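Local coordinates for zona occludens toxin N-terminal domain-containing protein (Neisseria meningitidis MC58, PDB 2R2A) that has no established function but probably binds nucleotide as the P-loop NTPase-like N-terminal domain of a zonular occludens toxin-related membrane protein, at residues Met26-Met31 and Thr183-Val188; Glu30-Asp35 and Gly88-Val93; Glu79-Pro84 and Gln122-Phe127; Asn139-Val144 and Cys166-Val171. One frame throughout, in Å; residues are numbered along the deposited sequence. Where two conformers were deposited one is given.

Interaction 1 of 4, residues Met26-Met31 and Thr183-Val188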
# COMPACT_ATOMS: atom_id res chain seq x y z
N MSE A 26 1.00 -5.22 9.90
CA MSE A 26 2.28 -5.93 9.77
C MSE A 26 2.60 -6.70 11.06
O MSE A 26 3.26 -7.74 11.01
CB MSE A 26 3.38 -4.95 9.47
CG MSE A 26 3.18 -4.15 8.20
SE MSE A 26 4.68 -2.97 7.89
CE MSE A 26 6.01 -4.33 7.37
N ALA A 27 2.16 -6.18 12.20
CA ALA A 27 2.45 -6.79 13.51
C ALA A 27 1.56 -8.00 13.81
O ALA A 27 1.92 -8.84 14.67
CB ALA A 27 2.30 -5.77 14.62
N ASN A 28 0.45 -8.12 13.08
CA ASN A 28 -0.55 -9.12 13.40
C ASN A 28 -0.97 -10.07 12.30
O ASN A 28 -1.28 -11.24 12.58
CB ASN A 28 -1.79 -8.44 13.94
CG ASN A 28 -1.58 -7.91 15.32
OD1 ASN A 28 -1.37 -8.68 16.27
ND2 ASN A 28 -1.60 -6.59 15.45
N ASP A 29 -0.97 -9.59 11.06
CA ASP A 29 -1.61 -10.30 9.98
C ASP A 29 -0.77 -11.50 9.50
O ASP A 29 0.46 -11.43 9.48
CB ASP A 29 -1.87 -9.32 8.84
CG ASP A 29 -3.03 -8.35 9.16
OD1 ASP A 29 -3.51 -8.29 10.34
OD2 ASP A 29 -3.44 -7.64 8.20
N GLU A 30 -1.43 -12.58 9.10
CA GLU A 30 -0.76 -13.81 8.63
C GLU A 30 0.33 -13.62 7.56
O GLU A 30 1.38 -14.28 7.60
CB GLU A 30 -1.80 -14.79 8.08
CG GLU A 30 -2.47 -15.69 9.13
CD GLU A 30 -1.46 -16.52 9.90
OE1 GLU A 30 -0.63 -17.23 9.27
OE2 GLU A 30 -1.49 -16.44 11.15
N MSE A 31 0.11 -12.72 6.59
CA MSE A 31 1.08 -12.63 5.47
C MSE A 31 2.46 -12.17 5.88
O MSE A 31 3.44 -12.41 5.15
CB MSE A 31 0.54 -11.81 4.28
CG MSE A 31 0.30 -10.31 4.54
SE MSE A 31 0.17 -9.39 2.81
CE MSE A 31 -1.67 -9.83 2.54
N THR A 183 -8.91 0.46 15.36
CA THR A 183 -8.20 -0.30 16.40
C THR A 183 -6.72 -0.40 16.04
O THR A 183 -6.36 -0.45 14.87
CB THR A 183 -8.85 -1.71 16.58
OG1 THR A 183 -10.17 -1.58 17.14
CG2 THR A 183 -8.03 -2.60 17.45
N LEU A 184 -5.86 -0.41 17.05
CA LEU A 184 -4.42 -0.58 16.85
C LEU A 184 -3.88 -1.65 17.76
O LEU A 184 -4.43 -1.91 18.84
CB LEU A 184 -3.64 0.72 17.15
CG LEU A 184 -3.91 1.89 16.17
CD1 LEU A 184 -3.10 3.12 16.56
CD2 LEU A 184 -3.60 1.51 14.74
N ASP A 185 -2.74 -2.23 17.36
CA ASP A 185 -1.95 -3.09 18.27
C ASP A 185 -1.32 -2.17 19.31
O ASP A 185 -0.67 -1.18 18.97
CB ASP A 185 -0.85 -3.79 17.47
CG ASP A 185 -0.16 -4.91 18.26
OD1 ASP A 185 0.45 -4.63 19.31
OD2 ASP A 185 -0.26 -6.07 17.81
N LYS A 186 -1.50 -2.47 20.59
CA LYS A 186 -0.95 -1.58 21.61
C LYS A 186 0.59 -1.53 21.61
O LYS A 186 1.18 -0.63 22.20
CB LYS A 186 -1.51 -1.95 23.00
CG LYS A 186 -1.19 -3.35 23.45
CD LYS A 186 -1.69 -3.65 24.88
CE LYS A 186 -3.21 -3.96 24.90
NZ LYS A 186 -3.59 -4.75 26.12
N LYS A 187 1.24 -2.48 20.94
CA LYS A 187 2.71 -2.45 20.82
C LYS A 187 3.18 -1.80 19.51
O LYS A 187 4.34 -1.96 19.12
CB LYS A 187 3.29 -3.87 20.94
CG LYS A 187 2.92 -4.49 22.26
CD LYS A 187 3.72 -5.74 22.54
CE LYS A 187 3.25 -6.34 23.85
NZ LYS A 187 2.84 -5.26 24.82
N VAL A 188 2.28 -1.08 18.84
CA VAL A 188 2.59 -0.56 17.52
C VAL A 188 3.87 0.30 17.54
O VAL A 188 4.68 0.24 16.63
CB VAL A 188 1.38 0.20 16.87
CG1 VAL A 188 1.09 1.48 17.61
CG2 VAL A 188 1.64 0.48 15.40
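Asn28 and Asp185 meet through a single amide-to-carboxylate hydrogen bond, an example of how a helix end can hold a surface chain with very little buried area. Asn28 ND2 donates to Asp185 OD2 at 2.8 Å, bent to an N-H...O angle of 144° and tilted somewhat from the amide plane. The carboxylate receives it on the anti lone pair of OD2, on the side away from OD1, and the two flat groups lie only 23° from coplanar. Asn28 OD1, itself an acceptor, also lies 3.2 Å from Asp185 OD2, an approach that is probably unfavourable. The amide is probably kept in this rotation by Ser24 O, which accepts a second bond from the same ND2.

Asp185 reaches across with CG anti to its backbone N (chi1 -168°). Its other oxygen, OD1, bonds Lys187 N at 2.8 Å to form an Asx turn, so the two oxygens divide the work between the helix and their own loop. A type I turn from Asp185 to Val188 is superimposed on this, closed by Val188 N to Asp185 O. Beside the polar pair, the methyl of Ala27 adds a loose touch to OD2.

Asp185 N is bonded to Ser24 OG, and Leu184 and Val188 both rest on Leu20. The chain leaving strand 178-181, at the sheet margin, is thereby laid along helix 18-28.

Interaction 2 of 4, residues Glu30-Asp35 and Gly88-Val93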
# COMPACT_ATOMS: atom_id res chain seq x y z
N GLU A 30 -1.43 -12.58 9.10
CA GLU A 30 -0.76 -13.81 8.63
C GLU A 30 0.33 -13.62 7.56
O GLU A 30 1.38 -14.28 7.60
CB GLU A 30 -1.80 -14.79 8.08
CG GLU A 30 -2.47 -15.69 9.13
CD GLU A 30 -1.46 -16.52 9.90
OE1 GLU A 30 -0.63 -17.23 9.27
OE2 GLU A 30 -1.49 -16.44 11.15
N MSE A 31 0.11 -12.72 6.59
CA MSE A 31 1.08 -12.63 5.47
C MSE A 31 2.46 -12.17 5.88
O MSE A 31 3.44 -12.41 5.15
CB MSE A 31 0.54 -11.81 4.28
CG MSE A 31 0.30 -10.31 4.54
SE MSE A 31 0.17 -9.39 2.81
CE MSE A 31 -1.67 -9.83 2.54
N PHE A 32 2.57 -11.53 7.05
CA PHE A 32 3.83 -10.99 7.54
C PHE A 32 4.60 -11.92 8.48
O PHE A 32 5.68 -11.58 8.93
CB PHE A 32 3.58 -9.63 8.22
CG PHE A 32 3.07 -8.58 7.27
CD1 PHE A 32 1.70 -8.29 7.20
CD2 PHE A 32 3.95 -7.90 6.43
CE1 PHE A 32 1.24 -7.32 6.30
CE2 PHE A 32 3.49 -6.95 5.54
CZ PHE A 32 2.13 -6.65 5.49
N LYS A 33 4.01 -13.05 8.81
CA LYS A 33 4.60 -13.96 9.78
C LYS A 33 5.64 -14.80 9.06
O LYS A 33 5.54 -14.96 7.83
CB LYS A 33 3.52 -14.87 10.32
CG LYS A 33 2.57 -14.15 11.32
CD LYS A 33 1.49 -15.13 11.75
CE LYS A 33 0.36 -14.44 12.51
NZ LYS A 33 0.82 -13.73 13.73
N PRO A 34 6.62 -15.36 9.82
CA PRO A 34 7.64 -16.21 9.18
C PRO A 34 6.99 -17.52 8.74
O PRO A 34 6.02 -17.96 9.36
CB PRO A 34 8.65 -16.45 10.29
CG PRO A 34 7.95 -16.22 11.54
CD PRO A 34 6.80 -15.28 11.27
N ASP A 35 7.50 -18.10 7.66
CA ASP A 35 7.00 -19.36 7.15
C ASP A 35 7.57 -20.55 7.98
O ASP A 35 8.12 -20.34 9.07
CB ASP A 35 7.34 -19.49 5.66
CG ASP A 35 8.86 -19.63 5.38
OD1 ASP A 35 9.67 -19.86 6.30
OD2 ASP A 35 9.25 -19.51 4.20
N GLY A 88 7.12 -13.22 -4.62
CA GLY A 88 6.35 -13.42 -3.40
C GLY A 88 6.58 -12.34 -2.34
O GLY A 88 6.34 -12.57 -1.16
N SER A 89 7.03 -11.16 -2.76
CA SER A 89 7.34 -10.12 -1.79
C SER A 89 6.10 -9.27 -1.51
O SER A 89 5.06 -9.45 -2.15
CB SER A 89 8.56 -9.27 -2.25
OG SER A 89 8.31 -8.63 -3.48
N ILE A 90 6.23 -8.34 -0.58
CA ILE A 90 5.14 -7.45 -0.19
C ILE A 90 5.57 -6.01 -0.43
O ILE A 90 6.66 -5.61 0.00
CB ILE A 90 4.82 -7.69 1.33
CG1 ILE A 90 4.35 -9.13 1.60
CG2 ILE A 90 3.76 -6.64 1.85
CD1 ILE A 90 4.17 -9.51 3.10
N VAL A 91 4.73 -5.18 -1.07
CA VAL A 91 5.16 -3.83 -1.38
C VAL A 91 4.19 -2.90 -0.67
O VAL A 91 3.00 -3.11 -0.79
CB VAL A 91 5.09 -3.59 -2.91
CG1 VAL A 91 5.35 -2.15 -3.23
CG2 VAL A 91 6.08 -4.52 -3.70
N ILE A 92 4.68 -1.93 0.10
CA ILE A 92 3.79 -0.97 0.81
C ILE A 92 4.24 0.43 0.40
O ILE A 92 5.40 0.83 0.66
CB ILE A 92 3.90 -1.10 2.36
CG1 ILE A 92 3.58 -2.55 2.78
CG2 ILE A 92 3.05 -0.02 3.08
CD1 ILE A 92 4.02 -2.92 4.25
N VAL A 93 3.34 1.17 -0.25
CA VAL A 93 3.76 2.45 -0.81
C VAL A 93 2.93 3.50 -0.10
O VAL A 93 1.71 3.55 -0.23
CB VAL A 93 3.58 2.47 -2.35
CG1 VAL A 93 3.85 3.86 -2.90
CG2 VAL A 93 4.57 1.46 -3.03
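Ile90 fills a hollow formed by Met31 and Phe32, a plain instance of the short 3-10 turn after helix 18-28 packing on an inner strand of a P-loop NTPase-type alpha/beta fold. Strand 90-93 lies among parallel strands, and its run of aliphatic residues is consistent with a Walker B strand.

The bump is Ile90 CD1, and the hollow has three walls. One is the selenium of Met31, a selenomethionine, at 4.0 Å from CD1. The second is polar: Met31 O lies 3.6 Å from the same methyl. The third is the ring of Phe32, which meets the isoleucine obliquely. In return the ring has its own niche, since CE2 sits between the two branches of Ile90, touching CD1 and lying 3.7 Å from CG2.

Met31 takes a crowded position at its first torsion, with CG between the backbone N and the carbonyl carbon (chi1 66°), and the bend at chi3 turns its terminal methyl aside. Ile90 and Ile92 project from the same strand face, whereas Val91 points elsewhere, so the isoleucine methyls form a stepped surface beside the ring. Phe127 of the adjacent strand 125-130 touches both isoleucines, and Met22 and Met26 of helix 18-28 flank Phe32 as well as Ile92.

The second step of that surface is lighter: Phe32 CE2 stands 4.3 Å from Ile92 CD1.

Interaction 3 of 4, residues Glu79-Pro84 and Gln122-Phe127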
# COMPACT_ATOMS: atom_id res chain seq x y z
N GLU A 79 10.50 -3.69 -13.48
CA GLU A 79 11.74 -4.38 -13.84
C GLU A 79 12.18 -5.31 -12.70
O GLU A 79 12.08 -6.53 -12.83
CB GLU A 79 12.86 -3.39 -14.19
CG GLU A 79 12.70 -2.67 -15.54
CD GLU A 79 13.97 -1.93 -15.99
OE1 GLU A 79 13.93 -1.19 -17.00
OE2 GLU A 79 15.03 -2.11 -15.35
N TRP A 80 12.67 -4.74 -11.60
CA TRP A 80 13.22 -5.52 -10.50
C TRP A 80 12.24 -6.43 -9.73
O TRP A 80 12.70 -7.38 -9.09
CB TRP A 80 13.96 -4.62 -9.50
CG TRP A 80 13.19 -3.44 -8.95
CD1 TRP A 80 13.20 -2.17 -9.45
CD2 TRP A 80 12.36 -3.39 -7.77
NE1 TRP A 80 12.42 -1.35 -8.68
CE2 TRP A 80 11.89 -2.06 -7.64
CE3 TRP A 80 11.96 -4.35 -6.81
CZ2 TRP A 80 11.05 -1.65 -6.59
CZ3 TRP A 80 11.11 -3.94 -5.77
CH2 TRP A 80 10.66 -2.60 -5.68
N ILE A 81 10.93 -6.15 -9.77
CA ILE A 81 9.95 -7.01 -9.08
C ILE A 81 9.89 -8.45 -9.65
O ILE A 81 9.47 -9.38 -8.95
CB ILE A 81 8.53 -6.37 -8.96
CG1 ILE A 81 7.79 -6.88 -7.73
CG2 ILE A 81 7.67 -6.66 -10.18
CD1 ILE A 81 8.30 -6.35 -6.37
N LYS A 82 10.31 -8.61 -10.91
CA LYS A 82 10.23 -9.90 -11.60
C LYS A 82 11.45 -10.79 -11.34
O LYS A 82 11.47 -11.98 -11.73
CB LYS A 82 9.97 -9.70 -13.10
CG LYS A 82 8.96 -8.57 -13.32
CD LYS A 82 8.02 -8.74 -14.50
CE LYS A 82 6.82 -7.78 -14.30
NZ LYS A 82 6.23 -7.27 -15.58
N LYS A 83 12.45 -10.25 -10.66
CA LYS A 83 13.65 -11.03 -10.37
C LYS A 83 13.53 -11.94 -9.16
O LYS A 83 13.04 -11.52 -8.11
CB LYS A 83 14.93 -10.18 -10.35
CG LYS A 83 15.13 -9.20 -9.23
CD LYS A 83 16.34 -8.32 -9.62
CE LYS A 83 16.50 -7.10 -8.72
NZ LYS A 83 17.20 -5.98 -9.44
N PRO A 84 13.97 -13.22 -9.32
CA PRO A 84 13.82 -14.31 -8.36
C PRO A 84 13.90 -13.96 -6.87
O PRO A 84 13.11 -14.50 -6.11
CB PRO A 84 14.98 -15.27 -8.72
CG PRO A 84 15.52 -14.80 -10.05
CD PRO A 84 14.61 -13.71 -10.55
N GLN A 122 3.78 -12.88 -10.09
CA GLN A 122 4.96 -12.72 -9.22
C GLN A 122 4.60 -12.88 -7.73
O GLN A 122 5.47 -12.73 -6.87
CB GLN A 122 5.68 -11.40 -9.49
CG GLN A 122 6.35 -11.28 -10.86
CD GLN A 122 5.37 -10.89 -11.98
OE1 GLN A 122 4.62 -9.91 -11.87
NE2 GLN A 122 5.39 -11.65 -13.07
N GLY A 123 3.33 -13.23 -7.45
CA GLY A 123 2.81 -13.46 -6.10
C GLY A 123 3.00 -12.27 -5.17
O GLY A 123 3.18 -12.46 -3.96
N ILE A 124 2.95 -11.05 -5.72
CA ILE A 124 3.28 -9.84 -4.97
C ILE A 124 2.05 -9.21 -4.30
O ILE A 124 1.11 -8.83 -5.00
CB ILE A 124 3.91 -8.74 -5.89
CG1 ILE A 124 5.13 -9.28 -6.66
CG2 ILE A 124 4.22 -7.47 -5.09
CD1 ILE A 124 6.28 -9.67 -5.78
N ASP A 125 2.05 -9.10 -2.98
CA ASP A 125 1.00 -8.33 -2.28
C ASP A 125 1.36 -6.86 -2.24
O ASP A 125 2.49 -6.50 -1.98
CB ASP A 125 0.75 -8.88 -0.89
CG ASP A 125 -0.16 -10.10 -0.91
OD1 ASP A 125 -1.40 -9.91 -0.92
OD2 ASP A 125 0.36 -11.24 -0.95
N ILE A 126 0.39 -5.99 -2.51
CA ILE A 126 0.69 -4.58 -2.60
C ILE A 126 -0.29 -3.85 -1.68
O ILE A 126 -1.46 -4.18 -1.65
CB ILE A 126 0.46 -4.06 -4.05
CG1 ILE A 126 1.40 -4.78 -5.04
CG2 ILE A 126 0.62 -2.51 -4.09
CD1 ILE A 126 1.04 -4.59 -6.55
N PHE A 127 0.22 -2.91 -0.88
CA PHE A 127 -0.65 -1.99 -0.08
C PHE A 127 -0.34 -0.59 -0.58
O PHE A 127 0.84 -0.20 -0.62
CB PHE A 127 -0.30 -2.06 1.40
CG PHE A 127 -0.61 -3.38 2.03
CD1 PHE A 127 -1.81 -3.56 2.69
CD2 PHE A 127 0.28 -4.47 1.89
CE1 PHE A 127 -2.14 -4.83 3.26
CE2 PHE A 127 -0.05 -5.73 2.43
CZ PHE A 127 -1.24 -5.91 3.12
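Trp80 O accepts from both Lys83 N and Asn86 ND2, in the turn that presents Ile81 and Lys82 to Ile124 and Gln122. The bond from Lys83 N to Trp80 O, at 3.3 Å, closes a type I beta turn. In this P-loop NTPase-type fold the turn follows helix 77-80, while 122-127 is the run-in to the parallel strand 125-130. The principle illustrated is that the turn after a helix can be seated beside the sheet by a small apolar cluster, with long polar side chains covering the rim.

Within that cluster Ile81 and Ile124, both buried, reach toward each other tip to tip. Ile81 has CG1 anti to its backbone N (chi1 -151°), which sends this branch toward Ile124, so that CG1 lies 3.7 Å from Ile124 CD1 and equally near Ile124 CG1. Both isoleucines also touch Val91 of strand 90-93, which extends the apolar patch across the neighbouring strand.

On the rim, the CD and CE methylenes of Lys82 lie against the amide of Gln122. Gln122 bends at chi2 (82°) to fold its amide back beside the lysine, and its CG lies 4.1 Å from Ile81 O. No hydrogen bond links the two segments here, so the seat is one of van der Waals contact. The lysine contributes its last methylene rather than its charge: Lys82 CE approaches Gln122 OE1 at 3.9 Å.

Interaction 4 of 4, residues Asn139-Val144 and Cys166-Val171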
# COMPACT_ATOMS: atom_id res chain seq x y z
N ASN A 139 -6.38 2.62 -13.30
CA ASN A 139 -5.94 1.28 -13.69
C ASN A 139 -5.39 0.51 -12.48
O ASN A 139 -5.49 -0.72 -12.42
CB ASN A 139 -4.95 1.37 -14.88
CG ASN A 139 -5.67 1.57 -16.22
OD1 ASN A 139 -6.70 0.93 -16.49
ND2 ASN A 139 -5.11 2.43 -17.08
N LEU A 140 -4.89 1.23 -11.47
CA LEU A 140 -4.54 0.60 -10.19
C LEU A 140 -5.80 0.38 -9.34
O LEU A 140 -5.96 -0.68 -8.73
CB LEU A 140 -3.55 1.49 -9.41
CG LEU A 140 -3.13 1.18 -7.96
CD1 LEU A 140 -2.54 -0.22 -7.80
CD2 LEU A 140 -2.07 2.28 -7.52
N ARG A 141 -6.69 1.38 -9.32
CA ARG A 141 -7.91 1.31 -8.51
C ARG A 141 -8.79 0.14 -8.90
O ARG A 141 -9.41 -0.52 -8.03
CB ARG A 141 -8.69 2.62 -8.62
CG ARG A 141 -8.12 3.74 -7.78
CD ARG A 141 -9.01 4.96 -7.83
NE ARG A 141 -8.63 5.96 -8.86
CZ ARG A 141 -9.51 6.76 -9.46
NH1 ARG A 141 -10.80 6.63 -9.19
NH2 ARG A 141 -9.11 7.68 -10.36
N THR A 142 -8.87 -0.12 -10.21
CA THR A 142 -9.70 -1.22 -10.72
C THR A 142 -9.27 -2.59 -10.16
O THR A 142 -10.07 -3.51 -10.10
CB THR A 142 -9.73 -1.25 -12.27
OG1 THR A 142 -10.89 -1.96 -12.72
CG2 THR A 142 -8.48 -1.92 -12.85
N LEU A 143 -8.00 -2.70 -9.77
CA LEU A 143 -7.44 -3.96 -9.27
C LEU A 143 -7.56 -4.16 -7.76
O LEU A 143 -7.29 -5.26 -7.25
CB LEU A 143 -5.97 -4.06 -9.67
CG LEU A 143 -5.70 -4.03 -11.16
CD1 LEU A 143 -4.25 -3.66 -11.28
CD2 LEU A 143 -6.05 -5.38 -11.85
N VAL A 144 -8.00 -3.13 -7.06
CA VAL A 144 -8.07 -3.18 -5.59
C VAL A 144 -9.14 -4.17 -5.20
O VAL A 144 -10.23 -4.15 -5.77
CB VAL A 144 -8.41 -1.76 -5.01
CG1 VAL A 144 -8.77 -1.87 -3.49
CG2 VAL A 144 -7.26 -0.80 -5.28
N CYS A 166 -12.42 -0.71 -4.70
CA CYS A 166 -12.08 0.68 -4.43
C CYS A 166 -13.36 1.52 -4.40
O CYS A 166 -14.16 1.52 -5.34
CB CYS A 166 -11.08 1.22 -5.47
SG CYS A 166 -10.75 2.97 -5.24
N ALA A 167 -13.60 2.20 -3.29
CA ALA A 167 -14.73 3.12 -3.19
C ALA A 167 -14.19 4.49 -3.54
O ALA A 167 -13.51 5.11 -2.73
CB ALA A 167 -15.34 3.16 -1.77
N ASP A 168 -14.51 4.97 -4.74
CA ASP A 168 -13.90 6.23 -5.21
C ASP A 168 -14.26 7.47 -4.36
O ASP A 168 -13.51 8.45 -4.35
CB ASP A 168 -14.37 6.51 -6.65
CG ASP A 168 -13.68 5.61 -7.67
OD1 ASP A 168 -12.61 5.04 -7.38
OD2 ASP A 168 -14.24 5.45 -8.77
N ASP A 169 -15.41 7.44 -3.70
CA ASP A 169 -15.85 8.52 -2.83
C ASP A 169 -16.19 7.88 -1.49
O ASP A 169 -17.33 7.55 -1.25
CB ASP A 169 -17.09 9.24 -3.41
CG ASP A 169 -16.83 9.85 -4.77
OD1 ASP A 169 -16.27 10.96 -4.83
OD2 ASP A 169 -17.18 9.21 -5.78
N PRO A 170 -15.17 7.66 -0.64
CA PRO A 170 -15.36 6.85 0.58
C PRO A 170 -16.40 7.34 1.60
O PRO A 170 -17.23 6.55 2.04
CB PRO A 170 -13.97 6.79 1.21
CG PRO A 170 -12.99 7.31 0.17
CD PRO A 170 -13.77 8.11 -0.84
N VAL A 171 -16.38 8.62 1.96
CA VAL A 171 -17.38 9.13 2.93
C VAL A 171 -18.79 9.04 2.33
O VAL A 171 -19.69 8.48 2.96
CB VAL A 171 -16.97 10.53 3.51
CG1 VAL A 171 -18.04 11.08 4.49
CG2 VAL A 171 -15.61 10.46 4.22
O HOH W 1 -11.59 -2.00 -7.01
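This is a mixed contact, part salt bridge, part water bridge and part apolar packing, at the open end of the antiparallel hairpin that extends a P-loop NTPase-type sheet. Residues 139-144 run from helix 138-141 into strand 144-152, and Cys166 follows strand 158-163, so the arrangement shows how the two ends of a hairpin can be joined where strand pairing has run out.

In one of two conformers of Arg141, NH1 bonds Asp168 OD1 at 3.0 Å, with an N-H...O angle of 151°, so the salt bridge may be only partly occupied. The acceptor lies in the guanidinium plane, at its edge, but the approach to the carboxylate is from above its plane, the two flat groups being 72° apart. A bend at chi3 (-94°) swings the guanidinium toward the aspartate, and NE is bonded to Leu136 O, which helps fix the direction of the group. Cys166 fits beneath the arginine stem: SG is 3.7 Å from Arg141 CD and borders CG as well.

Nearer the strands, Val144 CB packs on Cys166 CB at 4.0 Å, and both side chains rest on Leu9 of strand 7-11. Arg141 O also accepts from Val144 N, closing a type I turn, while Cys166 CB lies 3.5 Å from this oxygen, Arg141 O. One water completes the junction, donating to Arg141 O and Val144 O and accepting from Cys166 N at 2.8 Å.

In the fold
Interactions 1 and 2 overlap in the chain at Glu30 and Met31; their centres are about 13 Å apart, and Met26 SE touches Ile92 CD1 at 3.7 Å. Interaction 2 passes directly into interaction 3, about 11 Å between centres, because strands 90-93 and 125-130 are neighbours: Val91 N lies 2.8 Å from Asp125 O, a probable hydrogen bond. Interaction 4 stands apart, its centre about 21 Å from that of interaction 3, though their nearest atoms approach to about 5 Å. Helix 18-28, used by interaction 1, follows a probable Walker A loop whose backbone amides hold a sulfate; Ile92 of interaction 2 lies near that loop without touching it.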